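PDB 4KL0: putative uncharacterized protein, which binds calcium and probably hydrolyses N-glycosidic bonds of nucleosides or related compounds, its precise function being unknown. Local coordinates for residues Pro36-Pro40 and Ser111-Ala115; Gly68-Ser74 and Arg96-Met102; Gln75-Lys81 and Arg121-Val127; Val83-Leu87 and Gly246-Gly250. All coordinates share one frame; numbering follows the deposited sequence.

Interaction 1: residues Pro36-Pro40 and Ser111-Ala115; sequences PNKDP and SKFLA
The calcium-site loop after strand 28-34, whose flanking residues Asp35 and Asp42 are metal ligands, is paired at Asn37 with Leu114. This loop probably corresponds to the aspartate-rich N-terminal motif of nucleoside hydrolases. Two hydrogen bonds join the pair. Leu114 N gives to Asn37 O at 3.0 Å, nearly in line with the C=O bond (C=O...N 163°), while Asn37 ND2 returns one to Leu114 O at 3.0 Å, lying in the carbonyl plane on a lone pair. With CG anti to the backbone N (chi1 -154°), the Asn37 amide is swung across to Leu114, and ND2 ends 3.1 Å above the plane of the Phe113 ring, over its centre. The other end of the amide is held too, since OD1 is bonded to Tyr252 OH. Beside this pair, Leu114 CD1 lies 3.6 Å from Lys38 C, and Lys112 O sits 3.5 Å from Lys38 CB. The Lys38 side chain leads away from 111-115 and passes about 4 Å from the calcium at its nearest atoms; its NZ makes a 2.8 Å salt bridge to Asp39 OD2, from above the carboxylate plane. Lys38 also forms a cation-pi contact with Tyr198. Helix 70-86 backs the contact: Leu79 touches Asn37, Phe113 rests on Met72 and Gln75, and Arg76 donates to both Pro36 O and Lys112 O, while helix 248-269 covers Pro40.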
loop_
_atom_site.group_PDB
_atom_site.type_symbol
_atom_site.label_atom_id
_atom_site.label_comp_id
_atom_site.label_asym_id
_atom_site.label_seq_id
_atom_site.Cartn_x
_atom_site.Cartn_y
_atom_site.Cartn_z
ATOM N N PRO A 36 -0.040 6.525 5.496
ATOM C CA PRO A 36 1.382 6.237 5.838
ATOM C C PRO A 36 1.762 6.580 7.295
ATOM O O PRO A 36 1.089 7.356 8.030
ATOM C CB PRO A 36 2.152 7.162 4.886
ATOM C CG PRO A 36 1.206 8.374 4.682
ATOM C CD PRO A 36 -0.172 7.668 4.568
ATOM N N ASN A 37 2.889 5.989 7.670
ATOM C CA ASN A 37 3.556 6.251 8.971
ATOM C C ASN A 37 2.859 5.667 10.195
ATOM O O ASN A 37 3.059 6.150 11.308
ATOM C CB ASN A 37 3.889 7.721 9.147
ATOM C CG ASN A 37 5.070 7.916 10.078
ATOM O OD1 ASN A 37 6.057 7.170 9.974
ATOM N ND2 ASN A 37 4.981 8.899 11.004
ATOM N N LYS A 38 2.041 4.635 10.016
ATOM C CA LYS A 38 1.731 3.791 11.179
ATOM C C LYS A 38 2.440 2.443 11.062
ATOM O O LYS A 38 2.494 1.655 12.018
ATOM C CB LYS A 38 0.214 3.642 11.443
ATOM C CG LYS A 38 -0.702 3.285 10.279
ATOM C CD LYS A 38 -0.724 1.773 9.973
ATOM C CE LYS A 38 -1.801 1.440 8.872
ATOM N NZ LYS A 38 -1.737 -0.036 8.577
ATOM N N ASP A 39 3.042 2.212 9.903
ATOM C CA ASP A 39 3.878 1.022 9.659
ATOM C C ASP A 39 4.737 1.346 8.422
ATOM O O ASP A 39 4.600 2.426 7.869
ATOM C CB ASP A 39 3.019 -0.233 9.501
ATOM C CG ASP A 39 2.018 -0.180 8.332
ATOM O OD1 ASP A 39 2.250 0.505 7.310
ATOM O OD2 ASP A 39 0.965 -0.881 8.480
ATOM N N PRO A 40 5.627 0.446 7.961
ATOM C CA PRO A 40 6.431 0.813 6.792
ATOM C C PRO A 40 5.762 0.719 5.450
ATOM O O PRO A 40 6.281 1.291 4.483
ATOM C CB PRO A 40 7.575 -0.242 6.786
ATOM C CG PRO A 40 7.440 -1.015 8.114
ATOM C CD PRO A 40 6.013 -0.855 8.550
ATOM N N SER A 111 -4.656 6.875 15.580
ATOM C CA SER A 111 -3.840 8.053 15.845
ATOM C C SER A 111 -2.362 7.680 15.913
ATOM O O SER A 111 -1.551 8.488 16.365
ATOM C CB SER A 111 -4.258 8.729 17.144
ATOM O OG SER A 111 -3.925 7.876 18.233
ATOM N N LYS A 112 -2.001 6.449 15.527
ATOM C CA LYS A 112 -0.590 6.004 15.529
ATOM C C LYS A 112 0.274 6.703 14.468
ATOM O O LYS A 112 -0.003 6.633 13.275
ATOM C CB LYS A 112 -0.592 4.474 15.325
ATOM C CG LYS A 112 0.772 3.780 15.482
ATOM C CD LYS A 112 0.530 2.273 15.627
ATOM C CE LYS A 112 1.738 1.497 15.117
ATOM N NZ LYS A 112 1.936 0.240 15.950
ATOM N N PHE A 113 1.335 7.396 14.878
ATOM C CA PHE A 113 2.172 8.176 13.951
ATOM C C PHE A 113 3.605 8.068 14.450
ATOM O O PHE A 113 3.969 8.617 15.494
ATOM C CB PHE A 113 1.708 9.654 13.862
ATOM C CG PHE A 113 2.451 10.481 12.840
ATOM C CD1 PHE A 113 1.996 10.593 11.533
ATOM C CD2 PHE A 113 3.649 11.158 13.161
ATOM C CE1 PHE A 113 2.654 11.348 10.581
ATOM C CE2 PHE A 113 4.326 11.926 12.223
ATOM C CZ PHE A 113 3.856 12.038 10.921
ATOM N N LEU A 114 4.386 7.300 13.715
ATOM C CA LEU A 114 5.684 6.788 14.223
ATOM C C LEU A 114 6.699 7.931 14.276
ATOM O O LEU A 114 6.773 8.785 13.378
ATOM C CB LEU A 114 6.169 5.635 13.329
ATOM C CG LEU A 114 5.266 4.396 13.323
ATOM C CD1 LEU A 114 5.738 3.335 12.291
ATOM C CD2 LEU A 114 5.174 3.838 14.706
ATOM N N ALA A 115 7.502 7.968 15.337
ATOM C CA ALA A 115 8.419 9.120 15.506
ATOM C C ALA A 115 9.404 9.342 14.338
ATOM O O ALA A 115 9.793 10.495 14.015
ATOM C CB ALA A 115 9.178 8.947 16.809
#

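Interaction 2: residues Gly68-Ser74 and Arg96-Met102; sequences GDADMRS and RGQDYPM
Asp99 OD1 is gripped by both terminal nitrogens of Arg73, at 2.8 Å from NH2 and 3.1 Å from NH1, and it accepts further from a water that bridges to Ala70 N. The contact lies at the carboxyl ends of the strands of a beta-alpha-beta unit in this Rossmann-like fold: helix 70-86, which links parallel strands 58-65 and 93-96, starts here against the loop that leaves strand 93-96. The salt bridge is end-on, with the guanidinium and carboxylate planes 86° apart; NH1 uses the anti lone pair of OD1, whereas NH2 approaches from above the carboxylate plane. A bend at chi3 (-54°) turns the Arg73 guanidinium so that NE, too, finds a partner, Gly97 O, at 2.8 Å. NH1 also reaches Gly68 O at 2.9 Å. The flat group is thus fixed in rotation by bonds around its rim and sandwiched, with Gln98 O 3.4 Å above the centre of one face and Ala70 CA over the other. Farther along, Arg96 NH2 donates to Ser74 OG at 2.9 Å, and Ala70 CB lies over a face of the Arg96 guanidinium. At the helix start Asp69 is the N-cap, its OD1 taking the Met72 N-H. Gly68 N gives a nearly straight bond (174°) to Tyr100 OH, which is also bonded to His110 ND1. Beside it, the methyl CE of Met102 presses on the Gly68 backbone, 3.5 Å from Gly68 C.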
loop_
_atom_site.group_PDB
_atom_site.type_symbol
_atom_site.label_atom_id
_atom_site.label_comp_id
_atom_site.label_asym_id
_atom_site.label_seq_id
_atom_site.Cartn_x
_atom_site.Cartn_y
_atom_site.Cartn_z
ATOM N N GLY A 68 -7.177 8.660 10.991
ATOM C CA GLY A 68 -7.068 9.640 12.058
ATOM C C GLY A 68 -8.062 10.782 11.874
ATOM O O GLY A 68 -8.804 10.882 10.883
ATOM N N ASP A 69 -8.043 11.665 12.858
ATOM C CA ASP A 69 -8.830 12.907 12.741
ATOM C C ASP A 69 -8.209 13.873 11.746
ATOM O O ASP A 69 -7.154 13.571 11.155
ATOM C CB ASP A 69 -9.067 13.490 14.144
ATOM C CG ASP A 69 -7.828 14.137 14.780
ATOM O OD1 ASP A 69 -6.729 14.249 14.185
ATOM O OD2 ASP A 69 -7.969 14.556 15.947
ATOM N N ALA A 70 -8.822 15.041 11.535
ATOM C CA ALA A 70 -8.355 15.899 10.458
ATOM C C ALA A 70 -6.894 16.283 10.598
ATOM O O ALA A 70 -6.150 16.263 9.633
ATOM C CB ALA A 70 -9.195 17.166 10.373
ATOM N N ASP A 71 -6.479 16.621 11.800
ATOM C CA ASP A 71 -5.076 17.041 11.930
ATOM C C ASP A 71 -4.124 15.850 11.727
ATOM O O ASP A 71 -3.046 16.003 11.154
ATOM C CB ASP A 71 -4.806 17.694 13.272
ATOM C CG ASP A 71 -3.361 18.135 13.405
ATOM O OD1 ASP A 71 -2.904 18.947 12.536
ATOM O OD2 ASP A 71 -2.683 17.610 14.315
ATOM N N MET A 72 -4.526 14.674 12.178
ATOM C CA MET A 72 -3.652 13.486 11.960
ATOM C C MET A 72 -3.513 13.218 10.473
ATOM O O MET A 72 -2.391 12.886 9.983
ATOM C CB MET A 72 -4.241 12.257 12.633
ATOM C CG MET A 72 -3.410 10.950 12.477
ATOM S SD MET A 72 -1.591 11.102 13.004
ATOM C CE MET A 72 -1.762 11.241 14.709
ATOM N N ARG A 73 -4.637 13.272 9.746
ATOM C CA ARG A 73 -4.578 13.034 8.300
ATOM C C ARG A 73 -3.677 14.052 7.650
ATOM O O ARG A 73 -2.918 13.754 6.728
ATOM C CB ARG A 73 -5.991 13.024 7.671
ATOM C CG ARG A 73 -6.834 11.915 8.240
ATOM C CD ARG A 73 -8.136 11.776 7.376
ATOM N NE ARG A 73 -8.892 13.049 7.231
ATOM C CZ ARG A 73 -9.817 13.492 8.093
ATOM N NH1 ARG A 73 -10.077 12.866 9.234
ATOM N NH2 ARG A 73 -10.457 14.625 7.804
ATOM N N SER A 74 -3.667 15.271 8.167
ATOM C CA SER A 74 -2.719 16.249 7.595
ATOM C C SER A 74 -1.267 15.911 7.885
ATOM O O SER A 74 -0.409 16.051 7.006
ATOM C CB SER A 74 -3.041 17.670 8.090
ATOM O OG SER A 74 -4.255 18.133 7.453
ATOM N N ARG A 96 -5.304 15.753 2.024
ATOM C CA ARG A 96 -5.922 15.138 3.180
ATOM C C ARG A 96 -7.343 14.648 2.817
ATOM O O ARG A 96 -8.148 15.425 2.270
ATOM C CB ARG A 96 -6.048 16.220 4.271
ATOM C CG ARG A 96 -7.053 15.915 5.323
ATOM C CD ARG A 96 -7.054 16.922 6.447
ATOM N NE ARG A 96 -8.055 17.960 6.358
ATOM C CZ ARG A 96 -7.982 19.065 7.097
ATOM N NH1 ARG A 96 -8.928 19.996 7.015
ATOM N NH2 ARG A 96 -6.939 19.221 7.932
ATOM N N GLY A 97 -7.698 13.418 3.204
ATOM C CA GLY A 97 -9.033 12.907 3.014
ATOM C C GLY A 97 -10.039 13.490 3.998
ATOM O O GLY A 97 -9.697 14.319 4.853
ATOM N N GLN A 98 -11.289 13.094 3.855
ATOM C CA GLN A 98 -12.353 13.632 4.715
ATOM C C GLN A 98 -12.599 12.878 6.046
ATOM O O GLN A 98 -12.091 11.767 6.292
ATOM C CB GLN A 98 -13.646 13.687 3.904
ATOM C CG GLN A 98 -14.268 12.316 3.708
ATOM C CD GLN A 98 -15.595 12.341 2.965
ATOM O OE1 GLN A 98 -16.647 11.957 3.526
ATOM N NE2 GLN A 98 -15.557 12.754 1.706
ATOM N N ASP A 99 -13.392 13.476 6.933
ATOM C CA ASP A 99 -13.692 12.870 8.204
ATOM C C ASP A 99 -14.485 11.574 8.060
ATOM O O ASP A 99 -15.273 11.400 7.137
ATOM C CB ASP A 99 -14.550 13.841 9.021
ATOM C CG ASP A 99 -13.714 14.921 9.735
ATOM O OD1 ASP A 99 -12.453 14.819 9.816
ATOM O OD2 ASP A 99 -14.359 15.886 10.248
ATOM N N TYR A 100 -14.321 10.694 9.013
ATOM C CA TYR A 100 -15.074 9.481 8.983
ATOM C C TYR A 100 -15.313 9.097 10.425
ATOM O O TYR A 100 -14.664 9.608 11.331
ATOM C CB TYR A 100 -14.272 8.402 8.169
ATOM C CG TYR A 100 -13.008 7.974 8.846
ATOM C CD1 TYR A 100 -12.999 6.923 9.742
ATOM C CD2 TYR A 100 -11.855 8.688 8.631
ATOM C CE1 TYR A 100 -11.820 6.544 10.385
ATOM C CE2 TYR A 100 -10.686 8.348 9.249
ATOM C CZ TYR A 100 -10.685 7.292 10.142
ATOM O OH TYR A 100 -9.501 6.947 10.774
ATOM N N PRO A 101 -16.262 8.194 10.679
ATOM C CA PRO A 101 -16.608 7.838 12.065
ATOM C C PRO A 101 -15.529 7.002 12.793
ATOM O O PRO A 101 -14.983 6.094 12.169
ATOM C CB PRO A 101 -17.897 7.043 11.891
ATOM C CG PRO A 101 -17.855 6.511 10.518
ATOM C CD PRO A 101 -17.126 7.550 9.677
ATOM N N MET A 102 -15.206 7.335 14.053
ATOM C CA MET A 102 -14.173 6.668 14.877
ATOM C C MET A 102 -14.691 6.423 16.305
ATOM O O MET A 102 -15.028 7.382 17.003
ATOM C CB MET A 102 -12.906 7.566 14.978
ATOM C CG MET A 102 -11.632 7.155 14.194
ATOM S SD MET A 102 -10.179 8.267 14.370
ATOM C CE MET A 102 -10.906 9.722 13.634
HETATM O O HOH W 1 -12.047 11.260 11.203
HETATM O O HOH W 2 -11.602 15.255 12.504
#

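Interaction 3: residues Gln75-Lys81 and Arg121-Val127; sequences QRAQLAK and RAAPDAV
Gln75 meets Arg121 where helix 70-86 is crossed by the irregular chain between helices 104-110 and 133-141. A turn at chi2 (-48°) brings Gln75 OE1 to Arg121 NH1 at 2.7 Å; the donor stands above the carbonyl plane, and the amide and guanidinium are nearly perpendicular, 87° apart. Each partner is braced by another bond, Gln75 NE2 to Asp71 OD1 and Arg121 NE to Ala118 O. Two residues on, Ala77 CB packs 4.2 Å from Val127 CB, and Val127 CG1 lies 3.5 Å from Ala77 O. Gln78 does the most. Its backbone O takes the Ala122 N-H at 2.9 Å in a nearly straight bond (171°) that comes from above the carbonyl plane, and the same oxygen receives a CA-H contact from Arg121 CA at 3.6 Å. The Gln78 side chain, extended beyond CG, crosses Pro124, with CG 4.0 Å from Pro124 CA. Leu79 adds its CB against Arg121 CG. Last comes Lys81, whose CB sits 3.7 Å from Val127 CG1 and whose CG is 4.0 Å from Ala122 CB; its NZ goes on to Val92 O. The loop therefore covers one flank of the helix. Other flanks meet the sheet, with Ala77 on Val65 of strand 58-65 and on Val94 of strand 93-96, and helix 41-54, with Leu79 on Val43.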
loop_
_atom_site.group_PDB
_atom_site.type_symbol
_atom_site.label_atom_id
_atom_site.label_comp_id
_atom_site.label_asym_id
_atom_site.label_seq_id
_atom_site.Cartn_x
_atom_site.Cartn_y
_atom_site.Cartn_z
ATOM N N GLN A 75 -0.977 15.402 9.091
ATOM C CA GLN A 75 0.395 15.001 9.413
ATOM C C GLN A 75 0.835 13.868 8.460
ATOM O O GLN A 75 1.939 13.873 7.951
ATOM C CB GLN A 75 0.547 14.549 10.888
ATOM C CG GLN A 75 0.102 15.558 11.926
ATOM C CD GLN A 75 0.682 16.926 11.638
ATOM O OE1 GLN A 75 1.897 17.079 11.415
ATOM N NE2 GLN A 75 -0.202 17.946 11.586
ATOM N N ARG A 76 -0.043 12.898 8.230
ATOM C CA ARG A 76 0.279 11.816 7.315
ATOM C C ARG A 76 0.485 12.333 5.904
ATOM O O ARG A 76 1.413 11.894 5.242
ATOM C CB ARG A 76 -0.810 10.732 7.346
ATOM C CG ARG A 76 -0.977 10.047 8.660
ATOM C CD ARG A 76 -1.931 8.821 8.507
ATOM N NE ARG A 76 -2.460 8.407 9.802
ATOM C CZ ARG A 76 -1.767 7.804 10.754
ATOM N NH1 ARG A 76 -0.438 7.507 10.575
ATOM N NH2 ARG A 76 -2.374 7.473 11.897
ATOM N N ALA A 77 -0.347 13.287 5.461
ATOM C CA ALA A 77 -0.228 13.817 4.123
ATOM C C ALA A 77 1.092 14.601 3.966
ATOM O O ALA A 77 1.741 14.513 2.955
ATOM C CB ALA A 77 -1.438 14.741 3.807
ATOM N N GLN A 78 1.451 15.373 4.976
ATOM C CA GLN A 78 2.717 16.071 4.985
ATOM C C GLN A 78 3.859 15.092 4.923
ATOM O O GLN A 78 4.847 15.343 4.231
ATOM C CB GLN A 78 2.843 16.929 6.220
ATOM C CG GLN A 78 1.884 18.168 6.187
ATOM C CD GLN A 78 1.939 18.917 7.492
ATOM O OE1 GLN A 78 3.028 19.177 8.006
ATOM N NE2 GLN A 78 0.782 19.247 8.058
ATOM N N LEU A 79 3.779 13.978 5.658
ATOM C CA LEU A 79 4.824 12.974 5.508
ATOM C C LEU A 79 4.900 12.338 4.098
ATOM O O LEU A 79 5.970 12.148 3.572
ATOM C CB LEU A 79 4.655 11.895 6.580
ATOM C CG LEU A 79 5.585 10.704 6.522
ATOM C CD1 LEU A 79 5.735 10.228 7.885
ATOM C CD2 LEU A 79 4.986 9.584 5.638
ATOM N N ALA A 80 3.750 11.987 3.524
ATOM C CA ALA A 80 3.746 11.451 2.191
ATOM C C ALA A 80 4.393 12.425 1.223
ATOM O O ALA A 80 5.248 12.039 0.420
ATOM C CB ALA A 80 2.340 11.068 1.727
ATOM N N LYS A 81 4.009 13.698 1.324
ATOM C CA LYS A 81 4.549 14.665 0.389
ATOM C C LYS A 81 6.058 14.859 0.614
ATOM O O LYS A 81 6.838 14.923 -0.359
ATOM C CB LYS A 81 3.735 15.959 0.509
ATOM C CG LYS A 81 4.255 17.115 -0.375
ATOM C CD LYS A 81 3.989 16.811 -1.826
ATOM C CE LYS A 81 4.246 18.025 -2.705
ATOM N NZ LYS A 81 4.080 17.594 -4.099
ATOM N N ARG A 121 8.262 15.359 7.358
ATOM C CA ARG A 121 7.076 16.067 6.905
ATOM C C ARG A 121 7.406 17.306 6.070
ATOM O O ARG A 121 8.279 18.110 6.452
ATOM C CB ARG A 121 6.236 16.512 8.087
ATOM C CG ARG A 121 5.509 15.344 8.779
ATOM C CD ARG A 121 4.801 15.847 10.015
ATOM N NE ARG A 121 5.758 16.134 11.073
ATOM C CZ ARG A 121 5.434 16.407 12.337
ATOM N NH1 ARG A 121 4.140 16.443 12.738
ATOM N NH2 ARG A 121 6.424 16.624 13.207
ATOM N N ALA A 122 6.711 17.469 4.949
ATOM C CA ALA A 122 6.775 18.724 4.192
ATOM C C ALA A 122 5.997 19.747 5.026
ATOM O O ALA A 122 5.327 19.383 6.011
ATOM C CB ALA A 122 6.143 18.570 2.848
ATOM N N ALA A 123 6.078 21.024 4.662
ATOM C CA ALA A 123 5.248 22.054 5.316
ATOM C C ALA A 123 3.734 21.835 5.077
ATOM O O ALA A 123 3.343 21.280 4.029
ATOM C CB ALA A 123 5.661 23.441 4.822
ATOM N N PRO A 124 2.875 22.284 6.036
ATOM C CA PRO A 124 1.420 22.094 6.004
ATOM C C PRO A 124 0.810 22.631 4.735
ATOM O O PRO A 124 -0.069 22.004 4.131
ATOM C CB PRO A 124 0.934 22.916 7.203
ATOM C CG PRO A 124 2.042 22.831 8.170
ATOM C CD PRO A 124 3.295 22.899 7.311
ATOM N N ASP A 125 1.317 23.767 4.276
ATOM C CA ASP A 125 0.771 24.366 3.063
ATOM C C ASP A 125 1.254 23.671 1.764
ATOM O O ASP A 125 0.829 24.038 0.658
ATOM C CB ASP A 125 0.983 25.907 3.064
ATOM C CG ASP A 125 0.113 26.649 4.152
ATOM O OD1 ASP A 125 -1.135 26.395 4.235
ATOM O OD2 ASP A 125 0.691 27.477 4.936
ATOM N N ALA A 126 2.094 22.627 1.882
ATOM C CA ALA A 126 2.453 21.831 0.696
ATOM C C ALA A 126 1.421 20.758 0.309
ATOM O O ALA A 126 1.524 20.181 -0.774
ATOM C CB ALA A 126 3.833 21.186 0.855
ATOM N N VAL A 127 0.445 20.498 1.182
ATOM C CA VAL A 127 -0.602 19.518 0.903
ATOM C C VAL A 127 -1.991 20.192 0.856
ATOM O O VAL A 127 -2.194 21.291 1.424
ATOM C CB VAL A 127 -0.533 18.368 1.929
ATOM C CG1 VAL A 127 0.912 17.794 1.949
ATOM C CG2 VAL A 127 -0.888 18.860 3.263
#

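Interaction 4: residues Val83-Leu87 and Gly246-Gly250; sequences VFDRL and GHPVG
Val249 lays its CG2 methyl against Arg86 CB at 3.8 Å and reaches Val83 CG1 with the same methyl at 4.1 Å, the two valine side chains crossing at about a right angle. Its other branch serves the same helix: with CG1 anti to the backbone N (chi1 172°), Val249 CG1 is 4.3 Å from Leu87 CD2. In this way the last turn of helix 70-86 meets the first turn of helix 248-269, and a single valine fits among three residues of the partner. Pro248 works at the outer margin, where its CG touches CD of the extended Arg86 chain at 4.1 Å; the guanidinium of Arg86 folds back on its own helix, NH1 giving to Gly82 O. His247 is the N-cap of helix 248-269. Its ring ND1 accepts from Val249 N at 2.9 Å (N-H...N 162°), with the donor in the ring plane, which fixes how the imidazole is turned. That orientation sets the CE1-NE2 edge of the ring beside the end of helix 70-86, NE2 lying 3.2 Å from Arg86 O and the oxygen near the ring plane. Helix 41-54 lies beneath: Val43 touches both Val83 and Val249, and Lys50 NZ bonds to Leu87 O. Chemically, then, aliphatic carbon, methyls and methylenes alike, makes most of the join, while the capping bond uses the ND1 lone pair at a helix amino end, so the His247 imidazole is probably uncharged.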
loop_
_atom_site.group_PDB
_atom_site.type_symbol
_atom_site.label_atom_id
_atom_site.label_comp_id
_atom_site.label_asym_id
_atom_site.label_seq_id
_atom_site.Cartn_x
_atom_site.Cartn_y
_atom_site.Cartn_z
ATOM N N VAL A 83 8.072 12.491 1.554
ATOM C CA VAL A 83 8.699 11.341 0.940
ATOM C C VAL A 83 8.727 11.454 -0.582
ATOM O O VAL A 83 9.787 11.260 -1.194
ATOM C CB VAL A 83 8.006 10.042 1.374
ATOM C CG1 VAL A 83 8.485 8.826 0.522
ATOM C CG2 VAL A 83 8.227 9.787 2.875
ATOM N N PHE A 84 7.617 11.868 -1.198
ATOM C CA PHE A 84 7.643 12.094 -2.657
ATOM C C PHE A 84 8.713 13.121 -3.078
ATOM O O PHE A 84 9.397 12.906 -4.069
ATOM C CB PHE A 84 6.259 12.471 -3.178
ATOM C CG PHE A 84 5.254 11.379 -3.022
ATOM C CD1 PHE A 84 5.505 10.091 -3.515
ATOM C CD2 PHE A 84 4.064 11.651 -2.388
ATOM C CE1 PHE A 84 4.527 9.070 -3.330
ATOM C CE2 PHE A 84 3.083 10.664 -2.190
ATOM C CZ PHE A 84 3.328 9.394 -2.691
ATOM N N ASP A 85 8.855 14.172 -2.284
ATOM C CA ASP A 85 9.889 15.193 -2.547
ATOM C C ASP A 85 11.303 14.577 -2.542
ATOM O O ASP A 85 12.126 14.807 -3.452
ATOM C CB ASP A 85 9.824 16.281 -1.483
ATOM C CG ASP A 85 8.622 17.210 -1.624
ATOM O OD1 ASP A 85 7.927 17.237 -2.684
ATOM O OD2 ASP A 85 8.400 17.940 -0.630
ATOM N N ARG A 86 11.585 13.740 -1.544
ATOM C CA ARG A 86 12.908 13.059 -1.400
ATOM C C ARG A 86 13.144 11.933 -2.416
ATOM O O ARG A 86 14.260 11.458 -2.620
ATOM C CB ARG A 86 13.025 12.528 0.019
ATOM C CG ARG A 86 13.086 13.687 0.994
ATOM C CD ARG A 86 13.004 13.204 2.437
ATOM N NE ARG A 86 13.222 14.278 3.421
ATOM C CZ ARG A 86 12.320 15.189 3.784
ATOM N NH1 ARG A 86 11.139 15.279 3.201
ATOM N NH2 ARG A 86 12.640 16.093 4.712
ATOM N N LEU A 87 12.065 11.473 -3.040
ATOM C CA LEU A 87 12.153 10.488 -4.125
ATOM C C LEU A 87 12.164 11.189 -5.485
ATOM O O LEU A 87 12.101 10.538 -6.504
ATOM C CB LEU A 87 10.920 9.546 -4.088
ATOM C CG LEU A 87 10.787 8.607 -2.896
ATOM C CD1 LEU A 87 9.394 7.913 -2.999
ATOM C CD2 LEU A 87 11.940 7.571 -2.855
ATOM N N GLY A 246 22.503 5.636 2.718
ATOM C CA GLY A 246 22.127 6.862 3.396
ATOM C C GLY A 246 20.966 7.623 2.758
ATOM O O GLY A 246 20.780 8.810 3.033
ATOM N N HIS A 247 20.185 6.988 1.894
ATOM C CA HIS A 247 19.028 7.736 1.389
ATOM C C HIS A 247 18.070 7.944 2.559
ATOM O O HIS A 247 17.784 6.986 3.281
ATOM C CB HIS A 247 18.300 6.978 0.266
ATOM C CG HIS A 247 17.317 7.820 -0.489
ATOM N ND1 HIS A 247 16.187 8.363 0.102
ATOM C CD2 HIS A 247 17.277 8.191 -1.793
ATOM C CE1 HIS A 247 15.512 9.050 -0.809
ATOM N NE2 HIS A 247 16.146 8.938 -1.970
ATOM N N PRO A 248 17.572 9.188 2.759
ATOM C CA PRO A 248 16.714 9.400 3.949
ATOM C C PRO A 248 15.452 8.524 3.946
ATOM O O PRO A 248 14.964 8.190 5.019
ATOM C CB PRO A 248 16.297 10.880 3.854
ATOM C CG PRO A 248 16.586 11.275 2.406
ATOM C CD PRO A 248 17.812 10.451 2.032
ATOM N N VAL A 249 14.935 8.176 2.766
ATOM C CA VAL A 249 13.709 7.390 2.767
ATOM C C VAL A 249 14.043 5.958 3.081
ATOM O O VAL A 249 13.326 5.266 3.797
ATOM C CB VAL A 249 12.967 7.524 1.424
ATOM C CG1 VAL A 249 11.798 6.543 1.366
ATOM C CG2 VAL A 249 12.495 8.993 1.251
ATOM N N GLY A 250 15.202 5.499 2.581
ATOM C CA GLY A 250 15.679 4.177 2.971
ATOM C C GLY A 250 15.983 4.019 4.468
ATOM O O GLY A 250 15.625 3.000 5.061
#

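In the fold
From the N terminus, the loop 36-40 after strand 28-34 comes first, and interaction 1 closes a loop by joining it to 111-115. Interaction 2 is nested inside that span, closing the short loop from the start of helix 70-86 to the residues after strand 93-96. Interactions 3 and 4 use later turns of the same helix. Segment 121-127 closes interaction 3, which crosses both 1 and 2, and 246-250 closes interaction 4, the longest span, which crosses all the others. Helix 70-86 is thereby tied along its length to the sheet edge, to the loop before helix 133-141, and to helix 248-269. Interactions 1 and 3 also touch directly, whereas 1 and 4 stay about 7 Å apart at their nearest atoms.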